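Local coordinates for protein octenoyl-CoA reductase/carboxylase (Streptomyces sp., PDB 4A0S) that probably reduces and carboxylates 2-octenoyl-CoA with NADPH, making an unusual polyketide extender unit for cinnabaramide biosynthesis, at residues L26-R31 with L50-V55; G234-Q239 with V381-A386; E258-A263 with N437-L442; Y388-A393 with V411-P416. All blocks are in the same frame, centred on the assembly; numbering follows the deposited sequence.

Interaction 1: L26-R31 with L50-V55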
loop_
_atom_site.group_PDB
_atom_site.type_symbol
_atom_site.label_atom_id
_atom_site.label_comp_id
_atom_site.label_asym_id
_atom_site.label_seq_id
_atom_site.Cartn_x
_atom_site.Cartn_y
_atom_site.Cartn_z
ATOM N N LEU A 26 18.120 -27.300 32.387
ATOM C CA LEU A 26 18.471 -26.052 33.067
ATOM C C LEU A 26 17.797 -24.868 32.377
ATOM O O LEU A 26 17.863 -24.708 31.152
ATOM C CB LEU A 26 19.990 -25.873 33.083
ATOM C CG LEU A 26 20.596 -24.715 33.883
ATOM C CD1 LEU A 26 20.221 -24.846 35.346
ATOM C CD2 LEU A 26 22.107 -24.701 33.721
ATOM N N ALA A 27 17.137 -24.039 33.163
ATOM C CA ALA A 27 16.411 -22.912 32.592
ATOM C C ALA A 27 16.429 -21.710 33.503
ATOM O O ALA A 27 16.273 -21.839 34.718
ATOM C CB ALA A 27 14.974 -23.308 32.307
ATOM N N LEU A 28 16.603 -20.544 32.889
ATOM C CA LEU A 28 16.341 -19.286 33.539
ATOM C C LEU A 28 14.840 -19.167 33.549
ATOM O O LEU A 28 14.208 -19.203 32.494
ATOM C CB LEU A 28 16.947 -18.123 32.757
ATOM C CG LEU A 28 16.934 -16.791 33.511
ATOM C CD1 LEU A 28 17.949 -16.789 34.681
ATOM C CD2 LEU A 28 17.188 -15.661 32.541
ATOM N N HIS A 29 14.262 -19.055 34.741
ATOM C CA HIS A 29 12.815 -19.008 34.830
ATOM C C HIS A 29 12.331 -18.186 35.990
ATOM O O HIS A 29 13.099 -17.807 36.890
ATOM C CB HIS A 29 12.244 -20.421 34.940
ATOM C CG HIS A 29 12.641 -21.132 36.192
ATOM N ND1 HIS A 29 13.870 -21.740 36.340
ATOM C CD2 HIS A 29 11.975 -21.329 37.355
ATOM C CE1 HIS A 29 13.943 -22.280 37.545
ATOM N NE2 HIS A 29 12.805 -22.050 38.179
ATOM N N LEU A 30 11.036 -17.919 35.952
ATOM C CA LEU A 30 10.350 -17.298 37.060
ATOM C C LEU A 30 9.445 -18.333 37.686
ATOM O O LEU A 30 9.132 -19.370 37.070
ATOM C CB LEU A 30 9.541 -16.111 36.569
ATOM C CG LEU A 30 10.348 -15.054 35.812
ATOM C CD1 LEU A 30 9.365 -14.160 35.109
ATOM C CD2 LEU A 30 11.260 -14.272 36.744
ATOM N N ARG A 31 9.019 -18.035 38.908
ATOM C CA ARG A 31 8.164 -18.903 39.675
ATOM C C ARG A 31 6.849 -18.178 39.902
ATOM O O ARG A 31 6.840 -17.010 40.280
ATOM C CB ARG A 31 8.829 -19.235 41.015
ATOM C CG ARG A 31 10.128 -20.037 40.894
ATOM C CD ARG A 31 9.876 -21.496 40.514
ATOM N NE ARG A 31 9.120 -22.205 41.552
ATOM C CZ ARG A 31 8.232 -23.171 41.317
ATOM N NH1 ARG A 31 7.975 -23.560 40.075
ATOM N NH2 ARG A 31 7.594 -23.746 42.331
ATOM N N LEU A 50 14.460 -13.909 39.065
ATOM C CA LEU A 50 15.061 -14.901 38.180
ATOM C C LEU A 50 15.612 -16.092 38.942
ATOM O O LEU A 50 16.292 -15.925 39.952
ATOM C CB LEU A 50 16.137 -14.266 37.308
ATOM C CG LEU A 50 15.540 -13.408 36.188
ATOM C CD1 LEU A 50 16.622 -12.630 35.448
ATOM C CD2 LEU A 50 14.711 -14.252 35.201
ATOM N N ARG A 51 15.274 -17.289 38.474
ATOM C CA ARG A 51 15.759 -18.535 39.063
ATOM C C ARG A 51 16.495 -19.288 37.982
ATOM O O ARG A 51 16.134 -19.192 36.807
ATOM C CB ARG A 51 14.612 -19.412 39.572
ATOM C CG ARG A 51 13.521 -18.695 40.374
ATOM C CD ARG A 51 13.871 -18.508 41.846
ATOM N NE ARG A 51 13.145 -17.367 42.413
ATOM C CZ ARG A 51 13.405 -16.803 43.596
ATOM N NH1 ARG A 51 14.374 -17.275 44.369
ATOM N NH2 ARG A 51 12.688 -15.763 44.010
ATOM N N LEU A 52 17.548 -20.004 38.365
ATOM C CA LEU A 52 18.189 -20.908 37.434
ATOM C C LEU A 52 18.189 -22.288 38.042
ATOM O O LEU A 52 18.791 -22.514 39.091
ATOM C CB LEU A 52 19.610 -20.468 37.101
ATOM C CG LEU A 52 20.283 -21.240 35.969
ATOM C CD1 LEU A 52 19.603 -20.960 34.633
ATOM C CD2 LEU A 52 21.758 -20.828 35.910
ATOM N N GLY A 53 17.497 -23.205 37.373
ATOM C CA GLY A 53 17.412 -24.577 37.842
ATOM C C GLY A 53 16.702 -25.443 36.827
ATOM O O GLY A 53 16.199 -24.947 35.786
ATOM N N GLU A 54 16.678 -26.738 37.134
ATOM C CA GLU A 54 16.052 -27.731 36.290
ATOM C C GLU A 54 14.547 -27.534 36.245
ATOM O O GLU A 54 13.897 -27.307 37.261
ATOM C CB GLU A 54 16.379 -29.146 36.777
ATOM C CG GLU A 54 17.865 -29.532 36.723
ATOM C CD GLU A 54 18.434 -29.548 35.311
ATOM O OE1 GLU A 54 17.921 -30.312 34.467
ATOM O OE2 GLU A 54 19.401 -28.799 35.042
ATOM N N VAL A 55 13.996 -27.613 35.045
ATOM C CA VAL A 55 12.566 -27.576 34.875
ATOM C C VAL A 55 12.188 -28.795 34.044
ATOM O O VAL A 55 13.013 -29.302 33.283
ATOM C CB VAL A 55 12.078 -26.267 34.172
ATOM C CG1 VAL A 55 12.369 -25.038 35.020
ATOM C CG2 VAL A 55 12.708 -26.141 32.807
#
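The imidazole of His29 is held between Arg51 and Val55, where strand 24-31, central in a small antiparallel sheet that includes strand 110-112, pairs with residues 51-54. Arg51 CB lies over one face of the His29 ring, 3.7 Å from its centroid, and Val55 CG1 over the opposite face at 4.0 Å; both are CH-pi contacts, and a flat ring suits a slot walled by aliphatic groups. With His29 CG between backbone N and carbonyl carbon (chi1 65°), the ring enters that slot. In the ring plane His29 ND1 donates to Ala27 O over 2.9 Å. Ala27 O also accepts from Gly53 N at 3.2 Å, this donor coming from the other face of the carbonyl plane. An alanine in place of His29 would probably open a gap between Arg51 CB and Val55 CG1 and cost Ala27 O one of its two donors. Leucines suit the apolar contacts away from the imidazole: Leu26 CD1 meets Leu52 CG at 3.7 Å, and Leu50 CD2 touches Leu28 CG and Leu30 CD2, each at 3.8 Å. Backbone bonds of His29 with Arg51 and of Ala27 with Gly53 fix the register before the corner at Gly53. Farther out, Arg51 NH2 forms a salt bridge with Asp34 OD2.

Interaction 2: G234-Q239 with V381-A386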
loop_
_atom_site.group_PDB
_atom_site.type_symbol
_atom_site.label_atom_id
_atom_site.label_comp_id
_atom_site.label_asym_id
_atom_site.label_seq_id
_atom_site.Cartn_x
_atom_site.Cartn_y
_atom_site.Cartn_z
ATOM N N GLY A 234 17.410 -0.153 18.664
ATOM C CA GLY A 234 18.047 0.962 17.954
ATOM C C GLY A 234 19.252 0.485 17.186
ATOM O O GLY A 234 19.509 0.922 16.065
ATOM N N SER A 235 19.994 -0.442 17.778
ATOM C CA SER A 235 21.205 -0.941 17.159
ATOM C C SER A 235 20.925 -1.630 15.847
ATOM O O SER A 235 21.789 -1.673 14.973
ATOM C CB SER A 235 21.932 -1.893 18.093
ATOM O OG SER A 235 22.465 -1.163 19.186
ATOM N N TYR A 236 19.732 -2.177 15.703
ATOM C CA TYR A 236 19.345 -2.744 14.405
ATOM C C TYR A 236 18.645 -1.751 13.524
ATOM O O TYR A 236 18.879 -1.738 12.314
ATOM C CB TYR A 236 18.501 -3.992 14.581
ATOM C CG TYR A 236 19.316 -5.097 15.180
ATOM C CD1 TYR A 236 20.362 -5.682 14.462
ATOM C CD2 TYR A 236 19.062 -5.550 16.473
ATOM C CE1 TYR A 236 21.140 -6.708 15.024
ATOM C CE2 TYR A 236 19.827 -6.566 17.044
ATOM C CZ TYR A 236 20.862 -7.131 16.317
ATOM O OH TYR A 236 21.611 -8.135 16.867
ATOM N N ALA A 237 17.798 -0.927 14.131
ATOM C CA ALA A 237 17.113 0.135 13.408
ATOM C C ALA A 237 18.147 0.944 12.643
ATOM O O ALA A 237 17.993 1.195 11.449
ATOM C CB ALA A 237 16.337 1.015 14.369
ATOM N N ILE A 238 19.225 1.317 13.324
ATOM C CA ILE A 238 20.312 2.056 12.670
ATOM C C ILE A 238 20.800 1.343 11.414
ATOM O O ILE A 238 21.001 1.961 10.372
ATOM C CB ILE A 238 21.511 2.267 13.629
ATOM C CG1 ILE A 238 21.165 3.335 14.656
ATOM C CG2 ILE A 238 22.788 2.627 12.842
ATOM C CD1 ILE A 238 22.002 3.245 15.924
ATOM N N GLN A 239 20.986 0.037 11.521
ATOM C CA GLN A 239 21.539 -0.722 10.421
ATOM C C GLN A 239 20.571 -0.838 9.265
ATOM O O GLN A 239 20.970 -0.710 8.106
ATOM C CB GLN A 239 21.952 -2.086 10.904
ATOM C CG GLN A 239 23.071 -2.017 11.902
ATOM C CD GLN A 239 23.642 -3.369 12.104
ATOM O OE1 GLN A 239 24.256 -3.925 11.196
ATOM N NE2 GLN A 239 23.369 -3.954 13.254
ATOM N N VAL A 381 24.555 -6.660 10.823
ATOM C CA VAL A 381 25.454 -7.413 11.687
ATOM C C VAL A 381 24.878 -7.437 13.091
ATOM O O VAL A 381 24.082 -6.556 13.447
ATOM C CB VAL A 381 26.876 -6.823 11.698
ATOM C CG1 VAL A 381 27.479 -6.813 10.272
ATOM C CG2 VAL A 381 26.895 -5.421 12.360
ATOM N N PRO A 382 25.263 -8.460 13.883
ATOM C CA PRO A 382 24.736 -8.617 15.233
ATOM C C PRO A 382 25.223 -7.458 16.072
ATOM O O PRO A 382 26.334 -6.980 15.874
ATOM C CB PRO A 382 25.369 -9.925 15.709
ATOM C CG PRO A 382 25.665 -10.664 14.473
ATOM C CD PRO A 382 26.090 -9.612 13.496
ATOM N N ALA A 383 24.361 -7.025 16.985
ATOM C CA ALA A 383 24.591 -5.895 17.853
ATOM C C ALA A 383 25.072 -6.397 19.213
ATOM O O ALA A 383 24.878 -5.734 20.217
ATOM C CB ALA A 383 23.309 -5.111 18.010
ATOM N N MET A 384 25.707 -7.565 19.235
ATOM C CA MET A 384 26.156 -8.132 20.503
ATOM C C MET A 384 27.264 -7.276 21.060
ATOM O O MET A 384 28.163 -6.878 20.338
ATOM C CB MET A 384 26.636 -9.558 20.310
ATOM C CG MET A 384 27.013 -10.254 21.597
ATOM S SD MET A 384 27.561 -11.890 21.183
ATOM C CE MET A 384 29.225 -11.555 20.591
ATOM N N SER A 385 27.188 -6.979 22.345
ATOM C CA SER A 385 28.201 -6.152 22.992
ATOM C C SER A 385 28.770 -6.830 24.219
ATOM O O SER A 385 29.807 -6.411 24.749
ATOM C CB SER A 385 27.601 -4.819 23.401
ATOM O OG SER A 385 26.606 -4.981 24.392
ATOM N N ALA A 386 28.068 -7.857 24.683
ATOM C CA ALA A 386 28.464 -8.571 25.883
ATOM C C ALA A 386 27.883 -9.960 25.834
ATOM O O ALA A 386 26.858 -10.195 25.199
ATOM C CB ALA A 386 27.989 -7.827 27.138
#
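Gln239 NE2 donates to Val381 O over 2.7 Å, with an N-H...O angle of 171°, and the same amide accepts from Val381 N, which stands 2.8 Å from Gln239 OE1. One side chain thus serves both the N-H and the C=O of a single buried residue, a task that suits a carboxamide because it carries donor and acceptor side by side. Gln239 extends beyond CG, with CD anti at chi2 -167°, and its NE2 has a second acceptor one helical turn back, Ser235 O at 3.3 Å. Both acceptors lie close to the amide plane, which helps to fix its rotation. A leucine in place of Gln239 would probably leave Val381 N and O, buried here, without these partners, and Ser235 O without this donor.

Beside it, Tyr236 OH accepts from Ala383 N at 3.0 Å, and that hydroxyl is also hydrogen-bonded to Ser199 OG. Ala383 CB rests over a face of the Tyr236 ring, and it also touches Ser235 CB at 3.5 Å; a small methyl fits this close approach. Helix 232-243 belongs to the Rossmann domain and begins at Gly232 and Leu233, which bind NADP, whereas strand 384-389 belongs to the sheet of the GroES-like domain. Side-chain amide and phenol therefore tie the cofactor-binding helix to the main chain entering the other domain, through bonds to backbone N-H and C=O groups, with the Ala383 methyl packed on the phenol ring.

Interaction 3: E258-A263 with N437-L442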
loop_
_atom_site.group_PDB
_atom_site.type_symbol
_atom_site.label_atom_id
_atom_site.label_comp_id
_atom_site.label_asym_id
_atom_site.label_seq_id
_atom_site.Cartn_x
_atom_site.Cartn_y
_atom_site.Cartn_z
ATOM N N GLU A 258 26.159 7.297 22.544
ATOM C CA GLU A 258 26.567 7.905 21.282
ATOM C C GLU A 258 27.705 7.118 20.629
ATOM O O GLU A 258 27.687 6.847 19.423
ATOM C CB GLU A 258 26.996 9.355 21.466
ATOM C CG GLU A 258 27.741 9.875 20.227
ATOM C CD GLU A 258 27.824 11.370 20.161
ATOM O OE1 GLU A 258 27.477 12.024 21.160
ATOM O OE2 GLU A 258 28.243 11.880 19.104
ATOM N N ALA A 259 28.707 6.762 21.424
ATOM C CA ALA A 259 29.827 5.992 20.903
ATOM C C ALA A 259 29.306 4.698 20.276
ATOM O O ALA A 259 29.736 4.308 19.185
ATOM C CB ALA A 259 30.823 5.719 21.988
ATOM N N ALA A 260 28.366 4.052 20.964
ATOM C CA ALA A 260 27.759 2.814 20.468
ATOM C C ALA A 260 27.109 3.011 19.104
ATOM O O ALA A 260 27.376 2.255 18.163
ATOM C CB ALA A 260 26.747 2.300 21.473
ATOM N N VAL A 261 26.279 4.037 18.980
ATOM C CA VAL A 261 25.588 4.274 17.701
ATOM C C VAL A 261 26.559 4.741 16.610
ATOM O O VAL A 261 26.349 4.467 15.432
ATOM C CB VAL A 261 24.395 5.261 17.810
ATOM C CG1 VAL A 261 23.344 4.753 18.782
ATOM C CG2 VAL A 261 24.858 6.654 18.218
ATOM N N ARG A 262 27.629 5.430 16.988
ATOM C CA ARG A 262 28.601 5.829 15.977
ATOM C C ARG A 262 29.325 4.606 15.463
ATOM O O ARG A 262 29.613 4.508 14.279
ATOM C CB ARG A 262 29.581 6.854 16.530
ATOM C CG ARG A 262 28.924 8.150 16.804
ATOM C CD ARG A 262 29.920 9.217 17.156
ATOM N NE ARG A 262 29.215 10.481 17.191
ATOM C CZ ARG A 262 28.931 11.205 16.114
ATOM N NH1 ARG A 262 29.318 10.797 14.914
ATOM N NH2 ARG A 262 28.254 12.340 16.241
ATOM N N ALA A 263 29.583 3.649 16.358
ATOM C CA ALA A 263 30.247 2.399 15.986
ATOM C C ALA A 263 29.406 1.582 15.012
ATOM O O ALA A 263 29.934 0.756 14.258
ATOM C CB ALA A 263 30.579 1.580 17.235
ATOM N N ASN A 437 31.086 -7.413 14.837
ATOM C CA ASN A 437 30.902 -7.054 16.239
ATOM C C ASN A 437 31.255 -5.617 16.490
ATOM O O ASN A 437 32.184 -5.353 17.252
ATOM C CB ASN A 437 31.759 -7.942 17.138
ATOM C CG ASN A 437 31.283 -9.365 17.157
ATOM O OD1 ASN A 437 30.416 -9.723 17.950
ATOM N ND2 ASN A 437 31.851 -10.189 16.294
ATOM N N PRO A 438 30.507 -4.677 15.868
ATOM C CA PRO A 438 30.777 -3.257 16.031
ATOM C C PRO A 438 30.711 -2.837 17.490
ATOM O O PRO A 438 31.425 -1.924 17.911
ATOM C CB PRO A 438 29.648 -2.593 15.243
ATOM C CG PRO A 438 28.586 -3.635 15.126
ATOM C CD PRO A 438 29.339 -4.908 14.999
ATOM N N LEU A 439 29.870 -3.520 18.259
ATOM C CA LEU A 439 29.652 -3.150 19.651
ATOM C C LEU A 439 30.489 -3.929 20.654
ATOM O O LEU A 439 30.279 -3.791 21.858
ATOM C CB LEU A 439 28.169 -3.262 20.000
ATOM C CG LEU A 439 27.231 -2.365 19.185
ATOM C CD1 LEU A 439 25.818 -2.543 19.678
ATOM C CD2 LEU A 439 27.646 -0.873 19.231
ATOM N N ARG A 440 31.456 -4.707 20.178
ATOM C CA ARG A 440 32.238 -5.542 21.078
ATOM C C ARG A 440 32.836 -4.681 22.191
ATOM O O ARG A 440 33.433 -3.634 21.923
ATOM C CB ARG A 440 33.367 -6.251 20.332
ATOM C CG ARG A 440 34.087 -7.264 21.189
ATOM C CD ARG A 440 35.529 -7.493 20.736
ATOM N NE ARG A 440 35.660 -7.703 19.289
ATOM C CZ ARG A 440 35.119 -8.708 18.599
ATOM N NH1 ARG A 440 34.361 -9.619 19.199
ATOM N NH2 ARG A 440 35.327 -8.792 17.290
ATOM N N GLY A 441 32.630 -5.109 23.432
ATOM C CA GLY A 441 33.282 -4.458 24.577
ATOM C C GLY A 441 32.696 -3.122 25.016
ATOM O O GLY A 441 33.113 -2.574 26.038
ATOM N N LEU A 442 31.733 -2.596 24.261
ATOM C CA LEU A 442 31.121 -1.303 24.594
ATOM C C LEU A 442 30.051 -1.464 25.639
ATOM O O LEU A 442 29.373 -2.476 25.675
ATOM C CB LEU A 442 30.512 -0.642 23.362
ATOM C CG LEU A 442 31.481 -0.282 22.231
ATOM C CD1 LEU A 442 30.787 0.664 21.272
ATOM C CD2 LEU A 442 32.772 0.323 22.766
#
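The backbone of helix 255-263 faces two overlapping beta turns, type I from Asn437 to Arg440 and type II from Leu439 to Leu442, coming closest where Ala263 CA stands 5.7 Å from Pro438 CA. The helix follows strand 247-252 in the Rossmann fold, and Val261 packs back onto that strand, while Ala260 and Ala263 meet the C-terminal loop. No hydrogen bond crosses the contact, which rests on apolar groups. The small alanines let the leucine methyls approach the helix closely. Leu442 CD1 reaches Ala260 CA at 3.8 Å and Ala263 CB at 4.1 Å, and Leu439 CD2 comes within 4.0 Å of Ala260 CB. Leu439 CG is anti to the carbonyl carbon (chi1 -61°), and of its two methyls CD2 is the one that meets the helix, 3.3 Å from Ala260 O.

The turn residues suit their places as well: the phi of Pro438 fits the second position of a type I turn, and Gly441 takes the positive phi of the third position in a type II turn. Asn437 is tied to Glu195 and to Glu433, which helps to place the loop. At the end of the helix segment, Pro438 CB meets Ala263 O at 3.5 Å.

Interaction 4: Y388-A393 with V411-P416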
loop_
_atom_site.group_PDB
_atom_site.type_symbol
_atom_site.label_atom_id
_atom_site.label_comp_id
_atom_site.label_asym_id
_atom_site.label_seq_id
_atom_site.Cartn_x
_atom_site.Cartn_y
_atom_site.Cartn_z
ATOM N N TYR A 388 27.147 -13.327 28.480
ATOM C CA TYR A 388 27.158 -13.890 29.812
ATOM C C TYR A 388 26.829 -15.351 29.679
ATOM O O TYR A 388 26.036 -15.718 28.804
ATOM C CB TYR A 388 26.081 -13.235 30.673
ATOM C CG TYR A 388 26.412 -11.846 31.081
ATOM C CD1 TYR A 388 26.234 -10.779 30.201
ATOM C CD2 TYR A 388 26.923 -11.584 32.353
ATOM C CE1 TYR A 388 26.561 -9.491 30.572
ATOM C CE2 TYR A 388 27.245 -10.302 32.740
ATOM C CZ TYR A 388 27.063 -9.261 31.849
ATOM O OH TYR A 388 27.379 -7.987 32.238
ATOM N N PRO A 389 27.416 -16.191 30.539
ATOM C CA PRO A 389 26.934 -17.552 30.593
ATOM C C PRO A 389 25.530 -17.569 31.168
ATOM O O PRO A 389 25.114 -16.623 31.874
ATOM C CB PRO A 389 27.884 -18.216 31.581
ATOM C CG PRO A 389 28.313 -17.112 32.479
ATOM C CD PRO A 389 28.449 -15.933 31.571
ATOM N N LEU A 390 24.804 -18.639 30.865
ATOM C CA LEU A 390 23.493 -18.833 31.458
ATOM C C LEU A 390 23.556 -18.679 32.984
ATOM O O LEU A 390 22.655 -18.086 33.579
ATOM C CB LEU A 390 22.901 -20.190 31.050
ATOM C CG LEU A 390 21.417 -20.338 31.418
ATOM C CD1 LEU A 390 20.544 -19.184 30.878
ATOM C CD2 LEU A 390 20.906 -21.673 30.967
ATOM N N ALA A 391 24.620 -19.206 33.593
ATOM C CA ALA A 391 24.868 -19.077 35.039
ATOM C C ALA A 391 24.661 -17.644 35.519
ATOM O O ALA A 391 24.187 -17.409 36.635
ATOM C CB ALA A 391 26.284 -19.520 35.364
ATOM N N GLU A 392 25.012 -16.691 34.661
ATOM C CA GLU A 392 24.940 -15.292 35.021
ATOM C C GLU A 392 23.866 -14.546 34.255
ATOM O O GLU A 392 23.955 -13.339 34.110
ATOM C CB GLU A 392 26.298 -14.634 34.780
ATOM C CG GLU A 392 27.415 -15.264 35.593
ATOM C CD GLU A 392 28.791 -14.812 35.120
ATOM O OE1 GLU A 392 28.928 -13.627 34.745
ATOM O OE2 GLU A 392 29.719 -15.655 35.097
ATOM N N ALA A 393 22.859 -15.269 33.762
ATOM C CA ALA A 393 21.787 -14.653 32.972
ATOM C C ALA A 393 20.997 -13.629 33.774
ATOM O O ALA A 393 20.545 -12.624 33.231
ATOM C CB ALA A 393 20.860 -15.718 32.396
ATOM N N VAL A 411 23.432 -14.350 25.877
ATOM C CA VAL A 411 23.598 -15.306 26.948
ATOM C C VAL A 411 23.930 -16.630 26.296
ATOM O O VAL A 411 23.163 -17.139 25.471
ATOM C CB VAL A 411 22.320 -15.414 27.840
ATOM C CG1 VAL A 411 22.462 -16.496 28.890
ATOM C CG2 VAL A 411 22.011 -14.080 28.523
ATOM N N LEU A 412 25.086 -17.178 26.641
ATOM C CA LEU A 412 25.398 -18.532 26.249
ATOM C C LEU A 412 24.492 -19.416 27.076
ATOM O O LEU A 412 24.255 -19.151 28.255
ATOM C CB LEU A 412 26.862 -18.879 26.529
ATOM C CG LEU A 412 27.907 -18.013 25.839
ATOM C CD1 LEU A 412 29.319 -18.297 26.405
ATOM C CD2 LEU A 412 27.840 -18.151 24.314
ATOM N N CYS A 413 23.951 -20.446 26.450
ATOM C CA CYS A 413 23.102 -21.354 27.172
ATOM C C CYS A 413 23.831 -22.663 27.229
ATOM O O CYS A 413 24.614 -22.898 28.155
ATOM C CB CYS A 413 21.747 -21.457 26.488
ATOM S SG CYS A 413 20.924 -19.866 26.545
ATOM N N MET A 414 23.622 -23.495 26.228
ATOM C CA MET A 414 24.364 -24.724 26.151
ATOM C C MET A 414 25.786 -24.498 25.638
ATOM O O MET A 414 26.674 -25.264 25.978
ATOM C CB MET A 414 23.631 -25.744 25.296
ATOM C CG MET A 414 24.063 -27.170 25.547
ATOM S SD MET A 414 23.132 -28.228 24.451
ATOM C CE MET A 414 21.646 -28.454 25.441
ATOM N N ALA A 415 26.017 -23.458 24.833
ATOM C CA ALA A 415 27.370 -23.202 24.313
ATOM C C ALA A 415 28.332 -23.007 25.493
ATOM O O ALA A 415 28.110 -22.126 26.317
ATOM C CB ALA A 415 27.387 -21.993 23.407
ATOM N N PRO A 416 29.374 -23.861 25.592
ATOM C CA PRO A 416 30.245 -23.838 26.770
ATOM C C PRO A 416 31.226 -22.670 26.761
ATOM O O PRO A 416 31.860 -22.368 27.769
ATOM C CB PRO A 416 30.986 -25.189 26.692
ATOM C CG PRO A 416 31.004 -25.530 25.247
ATOM C CD PRO A 416 29.716 -24.963 24.667
HETATM O O HOH W 1 26.205 -21.021 29.618
#
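Val411 CG1 is the bump of this contact, and the hollow that takes it is formed by Leu390 and Ala393, where the chain leaves strand 384-389 for the next helix. The methyl lies 3.6 Å from Leu390 CA, and Leu390 CD1 and Ala393 CB each stand 3.9 Å from Val411 CG1. Anti to the backbone N (chi1 175°), Val411 CG1 is the methyl that enters this hollow. Beta branching suits valine to a strand, and the single methyl of Ala393 lets the helix start close by. A second bump, Leu390 CB, sits 3.3 Å from Leu412 O and also touches the backbone of Cys413; the crossing of the Leu390 and Val411 side chains is oblique.

Beneath this packing the strands run parallel, joined by Leu412 N donating to Tyr388 O over 2.8 Å. Beyond Pro389 a water bridges the diverging chains, accepting from Leu390 N and donating to Cys413 O. This is the end of a beta-alpha-beta unit, strand 384-389, helix 393-401 and strand 408-412. The helix covers Tyr388 and Val411 through Ala396, while strand 408-412, on the edge away from strand 384-389, pairs antiparallel with strand 64-73, whose Val69 and Ser72 touch Cys413.

How the interactions relate
The four contacts form two touching pairs. Interactions 2 and 3, with centres about 8 Å apart, meet where Ala383 O lies 3.4 Å from Leu439 CD1; the loop that interaction 3 sets against helix 255-263 thus also touches the chain leading into strand 384-389. Interactions 1 and 4, about 13 Å between centres, join through Leu28 CD2, 3.7 Å from Ala393 CB. Strand 384-389 links the pairs, since interaction 2 uses its beginning and interaction 4 its end, about 20 Å between centres. The cofactor lies nearer the first pair: the side chains of Ser235 and Ala260 are about 7 and 8 Å from bound NADP, whereas those of Tyr388 and Leu30 are about 12 and 14 Å from it.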